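Local structure of DNA polymerase II large subunit (Pyrococcus horikoshii, 7OEC) at residues 14-19 against 46-51; 66-71 against 150-155; 112-117 against 136-141. The protein probably excises itself from the DNA polymerase II large subunit by protein splicing, as a mini-intein that joins the two flanking polypeptides. The protein carries 2 engineered substitutions. All blocks are in the same frame, centred on the assembly; numbering follows the deposited sequence.

Interaction 1: residues 14-19 against 46-51; sequences QINGTP and PKVDIK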
loop_
_atom_site.group_PDB
_atom_site.type_symbol
_atom_site.label_atom_id
_atom_site.label_comp_id
_atom_site.label_asym_id
_atom_site.label_seq_id
_atom_site.Cartn_x
_atom_site.Cartn_y
_atom_site.Cartn_z
ATOM N N GLN A 14 0.971 -12.479 -5.447
ATOM C CA GLN A 14 1.123 -13.870 -5.814
ATOM C C GLN A 14 1.290 -13.891 -7.323
ATOM O O GLN A 14 0.376 -13.472 -8.048
ATOM C CB GLN A 14 -0.126 -14.654 -5.439
ATOM C CG GLN A 14 0.164 -16.122 -5.593
ATOM C CD GLN A 14 -1.028 -16.948 -5.462
ATOM O OE1 GLN A 14 -1.130 -17.716 -4.518
ATOM N NE2 GLN A 14 -1.965 -16.816 -6.410
ATOM N N ILE A 15 2.452 -14.330 -7.799
ATOM C CA ILE A 15 2.731 -14.364 -9.232
ATOM C C ILE A 15 2.864 -15.822 -9.636
ATOM O O ILE A 15 3.715 -16.548 -9.099
ATOM C CB ILE A 15 3.982 -13.563 -9.628
ATOM C CG1 ILE A 15 3.813 -12.075 -9.274
ATOM C CG2 ILE A 15 4.216 -13.753 -11.129
ATOM C CD1 ILE A 15 4.981 -11.241 -9.548
ATOM N N ASN A 16 1.979 -16.269 -10.517
ATOM C CA ASN A 16 1.972 -17.649 -10.969
ATOM C C ASN A 16 2.053 -18.618 -9.786
ATOM O O ASN A 16 2.826 -19.583 -9.785
ATOM C CB ASN A 16 3.103 -17.935 -11.956
ATOM C CG ASN A 16 2.951 -17.225 -13.291
ATOM O OD1 ASN A 16 3.733 -16.317 -13.644
ATOM N ND2 ASN A 16 2.018 -17.696 -14.080
ATOM N N GLY A 17 1.234 -18.351 -8.772
ATOM C CA GLY A 17 1.126 -19.196 -7.607
ATOM C C GLY A 17 2.195 -19.037 -6.539
ATOM O O GLY A 17 2.119 -19.749 -5.533
ATOM N N THR A 18 3.210 -18.160 -6.729
ATOM C CA THR A 18 4.327 -17.983 -5.790
ATOM C C THR A 18 4.184 -16.646 -5.096
ATOM O O THR A 18 4.147 -15.620 -5.785
ATOM C CB THR A 18 5.692 -17.988 -6.544
ATOM O OG1 THR A 18 5.908 -19.242 -7.183
ATOM C CG2 THR A 18 6.858 -17.750 -5.599
ATOM N N PRO A 19 4.164 -16.585 -3.771
ATOM C CA PRO A 19 4.133 -15.276 -3.120
ATOM C C PRO A 19 5.475 -14.588 -3.231
ATOM O O PRO A 19 6.542 -15.215 -3.185
ATOM C CB PRO A 19 3.763 -15.582 -1.665
ATOM C CG PRO A 19 4.034 -16.973 -1.472
ATOM C CD PRO A 19 4.073 -17.688 -2.808
ATOM N N PRO A 46 -2.539 -7.805 -17.633
ATOM C CA PRO A 46 -1.371 -8.382 -16.966
ATOM C C PRO A 46 -0.499 -9.242 -17.875
ATOM O O PRO A 46 -0.974 -10.015 -18.713
ATOM C CB PRO A 46 -2.017 -9.247 -15.886
ATOM C CG PRO A 46 -3.352 -9.658 -16.544
ATOM C CD PRO A 46 -3.805 -8.416 -17.212
ATOM N N LYS A 47 0.814 -9.108 -17.676
ATOM C CA LYS A 47 1.782 -9.921 -18.419
ATOM C C LYS A 47 2.039 -11.291 -17.778
ATOM O O LYS A 47 2.590 -12.189 -18.431
ATOM C CB LYS A 47 3.113 -9.173 -18.531
ATOM C CG LYS A 47 3.049 -7.906 -19.350
ATOM C CD LYS A 47 4.358 -7.125 -19.277
ATOM C CE LYS A 47 4.221 -5.813 -20.052
ATOM N NZ LYS A 47 5.335 -4.871 -19.752
ATOM N N VAL A 48 1.664 -11.449 -16.511
ATOM C CA VAL A 48 1.850 -12.664 -15.730
ATOM C C VAL A 48 0.538 -12.866 -14.985
ATOM O O VAL A 48 -0.270 -11.941 -14.838
ATOM C CB VAL A 48 3.032 -12.546 -14.733
ATOM C CG1 VAL A 48 4.358 -12.400 -15.511
ATOM C CG2 VAL A 48 2.825 -11.356 -13.792
ATOM N N ASP A 49 0.321 -14.093 -14.514
ATOM C CA ASP A 49 -0.873 -14.400 -13.724
ATOM C C ASP A 49 -0.631 -13.895 -12.309
ATOM O O ASP A 49 0.237 -14.411 -11.602
ATOM C CB ASP A 49 -1.174 -15.898 -13.729
ATOM C CG ASP A 49 -1.734 -16.410 -15.109
ATOM O OD1 ASP A 49 -2.481 -15.660 -15.800
ATOM O OD2 ASP A 49 -1.425 -17.570 -15.510
ATOM N N ILE A 50 -1.327 -12.840 -11.914
ATOM C CA ILE A 50 -0.966 -12.096 -10.711
ATOM C C ILE A 50 -2.221 -11.809 -9.906
ATOM O O ILE A 50 -3.299 -11.559 -10.464
ATOM C CB ILE A 50 -0.155 -10.812 -11.048
ATOM C CG1 ILE A 50 0.356 -10.157 -9.735
ATOM C CG2 ILE A 50 -0.954 -9.833 -11.988
ATOM C CD1 ILE A 50 1.412 -9.145 -9.898
ATOM N N LYS A 51 -2.081 -11.936 -8.589
ATOM C CA LYS A 51 -3.087 -11.510 -7.638
ATOM C C LYS A 51 -2.385 -10.713 -6.546
ATOM O O LYS A 51 -1.178 -10.834 -6.339
ATOM C CB LYS A 51 -3.830 -12.721 -7.071
ATOM C CG LYS A 51 -4.774 -13.414 -8.051
ATOM C CD LYS A 51 -5.386 -14.585 -7.368
ATOM C CE LYS A 51 -6.209 -15.433 -8.316
ATOM N NZ LYS A 51 -7.022 -14.603 -9.250
#

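Interaction 2: residues 66-71 against 150-155; sequences DIEEVI and SLNAKK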
loop_
_atom_site.group_PDB
_atom_site.type_symbol
_atom_site.label_atom_id
_atom_site.label_comp_id
_atom_site.label_asym_id
_atom_site.label_seq_id
_atom_site.Cartn_x
_atom_site.Cartn_y
_atom_site.Cartn_z
ATOM N N ASP A 66 -7.988 -9.852 -7.245
ATOM C CA ASP A 66 -7.504 -9.421 -8.546
ATOM C C ASP A 66 -7.056 -7.962 -8.524
ATOM O O ASP A 66 -7.541 -7.144 -7.750
ATOM C CB ASP A 66 -8.612 -9.605 -9.581
ATOM C CG ASP A 66 -8.784 -11.068 -9.988
ATOM O OD1 ASP A 66 -7.766 -11.811 -9.943
ATOM O OD2 ASP A 66 -9.907 -11.477 -10.359
ATOM N N ILE A 67 -6.092 -7.648 -9.366
ATOM C CA ILE A 67 -5.661 -6.284 -9.605
ATOM C C ILE A 67 -6.401 -5.796 -10.851
ATOM O O ILE A 67 -6.236 -6.362 -11.940
ATOM C CB ILE A 67 -4.141 -6.233 -9.810
ATOM C CG1 ILE A 67 -3.372 -6.740 -8.577
ATOM C CG2 ILE A 67 -3.776 -4.806 -10.175
ATOM C CD1 ILE A 67 -1.963 -7.127 -8.871
ATOM N N GLU A 68 -7.242 -4.771 -10.691
ATOM C CA GLU A 68 -8.033 -4.248 -11.799
ATOM C C GLU A 68 -7.216 -3.324 -12.694
ATOM O O GLU A 68 -7.389 -3.347 -13.922
ATOM C CB GLU A 68 -9.255 -3.521 -11.235
ATOM C CG GLU A 68 -10.316 -3.196 -12.233
ATOM C CD GLU A 68 -11.702 -3.226 -11.619
ATOM O OE1 GLU A 68 -11.775 -3.411 -10.377
ATOM O OE2 GLU A 68 -12.704 -3.087 -12.376
ATOM N N GLU A 69 -6.322 -2.519 -12.108
ATOM C CA GLU A 69 -5.473 -1.631 -12.895
ATOM C C GLU A 69 -4.318 -1.162 -12.028
ATOM O O GLU A 69 -4.376 -1.232 -10.799
ATOM C CB GLU A 69 -6.242 -0.438 -13.452
ATOM C CG GLU A 69 -6.750 0.463 -12.404
ATOM C CD GLU A 69 -7.694 1.540 -12.983
ATOM O OE1 GLU A 69 -8.635 1.212 -13.730
ATOM O OE2 GLU A 69 -7.487 2.717 -12.691
ATOM N N VAL A 70 -3.252 -0.727 -12.688
ATOM C CA VAL A 70 -2.125 -0.070 -12.042
ATOM C C VAL A 70 -1.979 1.297 -12.700
ATOM O O VAL A 70 -2.209 1.457 -13.900
ATOM C CB VAL A 70 -0.869 -0.947 -12.207
ATOM C CG1 VAL A 70 -1.030 -2.248 -11.480
ATOM C CG2 VAL A 70 -0.598 -1.268 -13.681
ATOM N N ILE A 71 -1.580 2.286 -11.921
ATOM C CA ILE A 71 -1.637 3.678 -12.331
ATOM C C ILE A 71 -0.307 4.340 -12.017
ATOM O O ILE A 71 0.263 4.129 -10.945
ATOM C CB ILE A 71 -2.791 4.422 -11.627
ATOM C CG1 ILE A 71 -4.103 3.705 -11.910
ATOM C CG2 ILE A 71 -2.771 5.940 -12.043
ATOM C CD1 ILE A 71 -5.226 4.143 -11.026
ATOM N N SER A 150 -0.085 3.740 -8.049
ATOM C CA SER A 150 -1.163 3.184 -7.250
ATOM C C SER A 150 -1.705 1.958 -7.959
ATOM O O SER A 150 -1.224 1.560 -9.022
ATOM C CB SER A 150 -2.291 4.194 -7.003
ATOM O OG SER A 150 -3.145 3.784 -5.928
ATOM N N LEU A 151 -2.734 1.375 -7.366
ATOM C CA LEU A 151 -3.401 0.232 -7.956
ATOM C C LEU A 151 -4.807 0.179 -7.413
ATOM O O LEU A 151 -5.108 0.750 -6.372
ATOM C CB LEU A 151 -2.737 -1.109 -7.652
ATOM C CG LEU A 151 -2.776 -1.612 -6.227
ATOM C CD1 LEU A 151 -2.396 -3.042 -6.181
ATOM C CD2 LEU A 151 -1.954 -0.783 -5.279
ATOM N N ASN A 152 -5.661 -0.520 -8.129
ATOM C CA ASN A 152 -6.996 -0.823 -7.641
ATOM C C ASN A 152 -7.112 -2.327 -7.511
ATOM O O ASN A 152 -6.954 -3.060 -8.492
ATOM C CB ASN A 152 -8.119 -0.340 -8.552
ATOM C CG ASN A 152 -9.541 -0.638 -7.942
ATOM O OD1 ASN A 152 -9.773 -0.528 -6.719
ATOM N ND2 ASN A 152 -10.479 -0.987 -8.800
ATOM N N ALA A 153 -7.356 -2.773 -6.284
ATOM C CA ALA A 153 -7.544 -4.171 -5.938
ATOM C C ALA A 153 -9.027 -4.426 -5.822
ATOM O O ALA A 153 -9.726 -3.701 -5.113
ATOM C CB ALA A 153 -6.945 -4.461 -4.567
ATOM N N LYS A 154 -9.481 -5.499 -6.435
ATOM C CA LYS A 154 -10.904 -5.788 -6.482
ATOM C C LYS A 154 -11.437 -6.060 -5.075
ATOM O O LYS A 154 -10.854 -6.826 -4.316
ATOM C CB LYS A 154 -11.115 -7.013 -7.372
ATOM C CG LYS A 154 -12.572 -7.389 -7.637
ATOM C CD LYS A 154 -12.895 -7.291 -9.132
ATOM C CE LYS A 154 -14.277 -7.777 -9.474
ATOM N NZ LYS A 154 -14.334 -8.144 -10.948
ATOM N N LYS A 155 -12.536 -5.413 -4.716
ATOM C CA LYS A 155 -13.294 -5.701 -3.492
ATOM C C LYS A 155 -12.751 -5.105 -2.181
ATOM O O LYS A 155 -13.399 -4.259 -1.556
ATOM C CB LYS A 155 -13.593 -7.215 -3.344
ATOM C CG LYS A 155 -14.561 -7.534 -2.220
ATOM C CD LYS A 155 -15.013 -8.994 -2.266
ATOM C CE LYS A 155 -15.758 -9.350 -1.016
HETATM O O HOH W 1 -9.975 -0.179 -11.582
#

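Interaction 3: residues 112-117 against 136-141; sequences FEVREG and KKIEFI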
loop_
_atom_site.group_PDB
_atom_site.type_symbol
_atom_site.label_atom_id
_atom_site.label_comp_id
_atom_site.label_asym_id
_atom_site.label_seq_id
_atom_site.Cartn_x
_atom_site.Cartn_y
_atom_site.Cartn_z
ATOM N N PHE A 112 -2.188 12.639 6.710
ATOM C CA PHE A 112 -1.773 13.795 7.513
ATOM C C PHE A 112 -2.451 13.854 8.878
ATOM O O PHE A 112 -2.021 14.640 9.735
ATOM C CB PHE A 112 -1.978 15.133 6.773
ATOM C CG PHE A 112 -3.422 15.554 6.631
ATOM C CD1 PHE A 112 -4.068 16.282 7.627
ATOM C CD2 PHE A 112 -4.132 15.217 5.505
ATOM C CE1 PHE A 112 -5.403 16.646 7.489
ATOM C CE2 PHE A 112 -5.460 15.554 5.370
ATOM C CZ PHE A 112 -6.102 16.273 6.364
ATOM N N GLU A 113 -3.472 13.035 9.104
ATOM C CA GLU A 113 -4.148 12.966 10.387
ATOM C C GLU A 113 -3.605 11.871 11.301
ATOM O O GLU A 113 -4.008 11.811 12.476
ATOM C CB GLU A 113 -5.626 12.644 10.171
ATOM C CG GLU A 113 -6.427 13.646 9.395
ATOM C CD GLU A 113 -7.878 13.104 8.977
ATOM O OE1 GLU A 113 -8.153 11.867 8.682
ATOM O OE2 GLU A 113 -8.772 13.974 8.937
ATOM N N VAL A 114 -2.741 10.989 10.788
ATOM C CA VAL A 114 -2.136 9.966 11.628
ATOM C C VAL A 114 -1.231 10.655 12.637
ATOM O O VAL A 114 -0.598 11.678 12.330
ATOM C CB VAL A 114 -1.363 8.968 10.744
ATOM C CG1 VAL A 114 -0.629 7.907 11.591
ATOM C CG2 VAL A 114 -2.315 8.236 9.790
ATOM N N ARG A 115 -1.154 10.087 13.848
ATOM C CA ARG A 115 -0.363 10.647 14.931
ATOM C C ARG A 115 0.624 9.625 15.467
ATOM O O ARG A 115 0.368 8.416 15.445
ATOM C CB ARG A 115 -1.254 11.093 16.090
ATOM C CG ARG A 115 -2.237 12.259 15.695
ATOM C CD ARG A 115 -1.431 13.537 15.396
ATOM N NE ARG A 115 -2.212 14.668 14.880
ATOM C CZ ARG A 115 -2.285 15.055 13.597
ATOM N NH1 ARG A 115 -1.629 14.414 12.619
ATOM N NH2 ARG A 115 -3.024 16.122 13.285
ATOM N N GLU A 116 1.746 10.134 15.968
ATOM C CA GLU A 116 2.651 9.275 16.705
ATOM C C GLU A 116 1.871 8.552 17.801
ATOM O O GLU A 116 1.038 9.147 18.499
ATOM C CB GLU A 116 3.789 10.082 17.320
ATOM C CG GLU A 116 4.830 10.481 16.359
ATOM C CD GLU A 116 5.921 11.323 17.047
ATOM O OE1 GLU A 116 5.959 11.394 18.306
ATOM O OE2 GLU A 116 6.727 11.930 16.331
ATOM N N GLY A 117 2.167 7.259 17.951
ATOM C CA GLY A 117 1.503 6.413 18.902
ATOM C C GLY A 117 0.316 5.681 18.354
ATOM O O GLY A 117 -0.189 4.774 19.031
ATOM N N LYS A 136 6.201 5.688 15.448
ATOM C CA LYS A 136 7.216 6.297 16.299
ATOM C C LYS A 136 7.603 7.686 15.815
ATOM O O LYS A 136 7.828 8.596 16.629
ATOM C CB LYS A 136 8.455 5.382 16.386
ATOM C CG LYS A 136 9.570 5.920 17.311
ATOM C CD LYS A 136 10.769 4.957 17.429
ATOM C CE LYS A 136 11.449 4.724 16.056
ATOM N NZ LYS A 136 11.847 5.987 15.282
ATOM N N LYS A 137 7.582 7.889 14.501
ATOM C CA LYS A 137 7.981 9.176 13.956
ATOM C C LYS A 137 7.275 9.401 12.638
ATOM O O LYS A 137 7.081 8.464 11.872
ATOM C CB LYS A 137 9.488 9.254 13.711
ATOM C CG LYS A 137 9.934 10.663 13.400
ATOM C CD LYS A 137 11.449 10.731 13.196
ATOM C CE LYS A 137 11.935 12.174 12.937
ATOM N NZ LYS A 137 12.143 12.979 14.209
ATOM N N ILE A 138 6.912 10.641 12.369
ATOM C CA ILE A 138 6.250 11.022 11.135
ATOM C C ILE A 138 7.039 12.165 10.522
ATOM O O ILE A 138 7.398 13.126 11.215
ATOM C CB ILE A 138 4.802 11.447 11.392
ATOM C CG1 ILE A 138 4.096 10.307 12.104
ATOM C CG2 ILE A 138 4.103 11.791 10.061
ATOM C CD1 ILE A 138 2.657 10.627 12.402
ATOM N N GLU A 139 7.342 12.037 9.229
ATOM C CA GLU A 139 8.099 13.037 8.496
ATOM C C GLU A 139 7.367 13.478 7.244
ATOM O O GLU A 139 6.790 12.653 6.542
ATOM C CB GLU A 139 9.427 12.476 7.959
ATOM C CG GLU A 139 10.328 11.880 9.009
ATOM C CD GLU A 139 11.686 11.607 8.478
ATOM O OE1 GLU A 139 11.808 11.039 7.384
ATOM O OE2 GLU A 139 12.638 11.992 9.150
ATOM N N PHE A 140 7.449 14.744 6.928
ATOM C CA PHE A 140 6.944 15.262 5.665
ATOM C C PHE A 140 8.127 15.310 4.719
ATOM O O PHE A 140 9.215 15.778 5.091
ATOM C CB PHE A 140 6.395 16.674 5.812
ATOM C CG PHE A 140 4.985 16.731 6.254
ATOM C CD1 PHE A 140 4.675 17.027 7.575
ATOM C CD2 PHE A 140 3.960 16.533 5.364
ATOM C CE1 PHE A 140 3.359 17.085 7.999
ATOM C CE2 PHE A 140 2.649 16.608 5.790
ATOM C CZ PHE A 140 2.360 16.880 7.110
ATOM N N ILE A 141 7.936 14.799 3.500
ATOM C CA ILE A 141 9.027 14.619 2.548
ATOM C C ILE A 141 8.670 15.328 1.254
ATOM O O ILE A 141 7.565 15.152 0.739
ATOM C CB ILE A 141 9.306 13.120 2.335
ATOM C CG1 ILE A 141 9.805 12.583 3.688
ATOM C CG2 ILE A 141 10.265 12.887 1.157
ATOM C CD1 ILE A 141 10.062 11.184 3.623
#

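Interaction 1: residues 14-19 against 46-51
Q14 and K51 form an antiparallel hydrogen-bonded pair. Q14 N donates to K51 O at 2.8 Å, and K51 N returns a bond to Q14 O at 2.9 Å. The second lies in the carbonyl plane of Q14. The two side chains run side by side on one face of the sheet. CG of Q14 is anti to its backbone N (chi1 -169°), and the extended chain brings NE2 to 4.2 Å from K51 CD. NZ of K51 goes elsewhere, to D66.

Next along is the non-hydrogen-bonded pair I15 and I50, on the other face. I15 CG1 packs on I50 CD1 at 3.8 Å. I15 CG2 meets CG2 of V48, also at 3.8 Å.

N16 closes the contact. Its N donates almost straight to D49 O at 2.8 Å. Its side chain crosses that of D49 at about a right angle, with ND2 3.7 Å from D49 CB. The amide and carboxylate planes are 63° apart. D49 N is buried here without a partner in the model.

I15 to T18 is a type I' turn, typical of a tight beta hairpin; it joins strands 10-15 and 18-23. Strand 50-56 pairs antiparallel with strand 10-15 of this hairpin.

The side chains of N16 and D49 meet without a hydrogen bond between them, so it is the backbone bonds that hold the pairing and fix its register.

Interaction 2: residues 66-71 against 150-155
N152 faces two residues of the partner strand, E68 and E69. Its O accepts from E68 N at 2.8 Å, and its N donates to E69 O at 3.0 Å. The extra residue makes a bulge in strand 61-74. K154 N bonds to D66 O. I71 and S150 exchange two bonds, and I71 N stands above the carbonyl plane of S150.

The tight part is the backbone; the face of I67, V70, L151 and A153 is its largely buried side. V70 and L151 are a non-hydrogen-bonded pair with CA atoms 4.3 Å apart. CB of L151 lies 3.6 Å from E69 O.

The other face, with E69, N152 and S150, is looser and more polar, though I71 also lies on it. E68 adds a carboxylate at the bulge. N152 has a second conformer; in the one described, CG is anti to the backbone N (chi1 -177°) and the amide lies beside the E68 side chain, planes 23° apart. ND2 is 3.2 Å from E68 OE1, but the angle is too poor for a hydrogen bond. A water accepts from N152 ND2 at 2.9 Å and donates weakly to E69 OE1. A zinc ion lies about 4 Å from the E68 side chain.

The side-chain amide of Q169 bonds to N152 OD1 and A153 N, consistent with this strand end holding the C-terminal residue. On the apolar face, L27 of helix 24-29 covers V70 and L151. Strand 50-56 meets I67 and A153 through V52, and strand 40-43 borders E69, V70 and I71.

Interaction 3: residues 112-117 against 136-141
V114 to E116 runs obliquely past K136 to I138, with end-to-end directions 134° apart. The closest CA pair is E116 and K136, at 5.5 Å. The segment 112-117 leaves a 3-10 turn at F112 and E113 and continues as loop, while 136-141 is strand throughout. The two backbones are not hydrogen-bonded to each other here. Just beyond, G117 bonds to V135, where the loop leads into strand 119-123.

I138 and E116 carry the contact in nearly equal measure. In I138, chi2 of -180° extends the chain, and CD1 meets the loop backbone. CD1 lies 3.4 Å from V114 O and 3.7 Å from E116 N. It also touches V114 CG1 at 4.3 Å. I138 N is buried here and has no partner in the model.

K136 and K137 both face E83 of the neighbouring strand 79-84, a classic beta bulge. This strand also packs on the loop and on I138, through F82 against V114 and I80 against I138. Strand 130-141 is an inner strand of the four-stranded antiparallel sheet, between 79-84 and 119-123, and the loop before 119-123 packs against it.

E116 extends beyond CG and lays its chain over the K136 carbonyl, with CD 3.4 Å from K136 O. Its OE2 remains 5.9 Å from K137 NZ, too far for a salt bridge. R115 turns back on its own loop, where NH1 donates to F112 O and V114 O, each at 2.9 Å.

From the N terminus, interaction 1 comes first. It closes a loop of 26 residues that includes helix 24-29, and sets strand 50-56 beside strand 10-15. Interaction 2 opens after that and spans 78 residues, bringing strand 147-153 back to strand 61-74. Interaction 3 is nested inside this long loop. It closes a short one of 18 residues and ties the loop before strand 119-123 to strand 130-141 of the separate four-stranded sheet. Interactions 1 and 2 touch, through the K51 and D66 salt bridge and through I50 packing on I67, and share one sheet. Interaction 3 lies on the opposite side of the chain's centre from both, its centre about 33 Å from that of interaction 1.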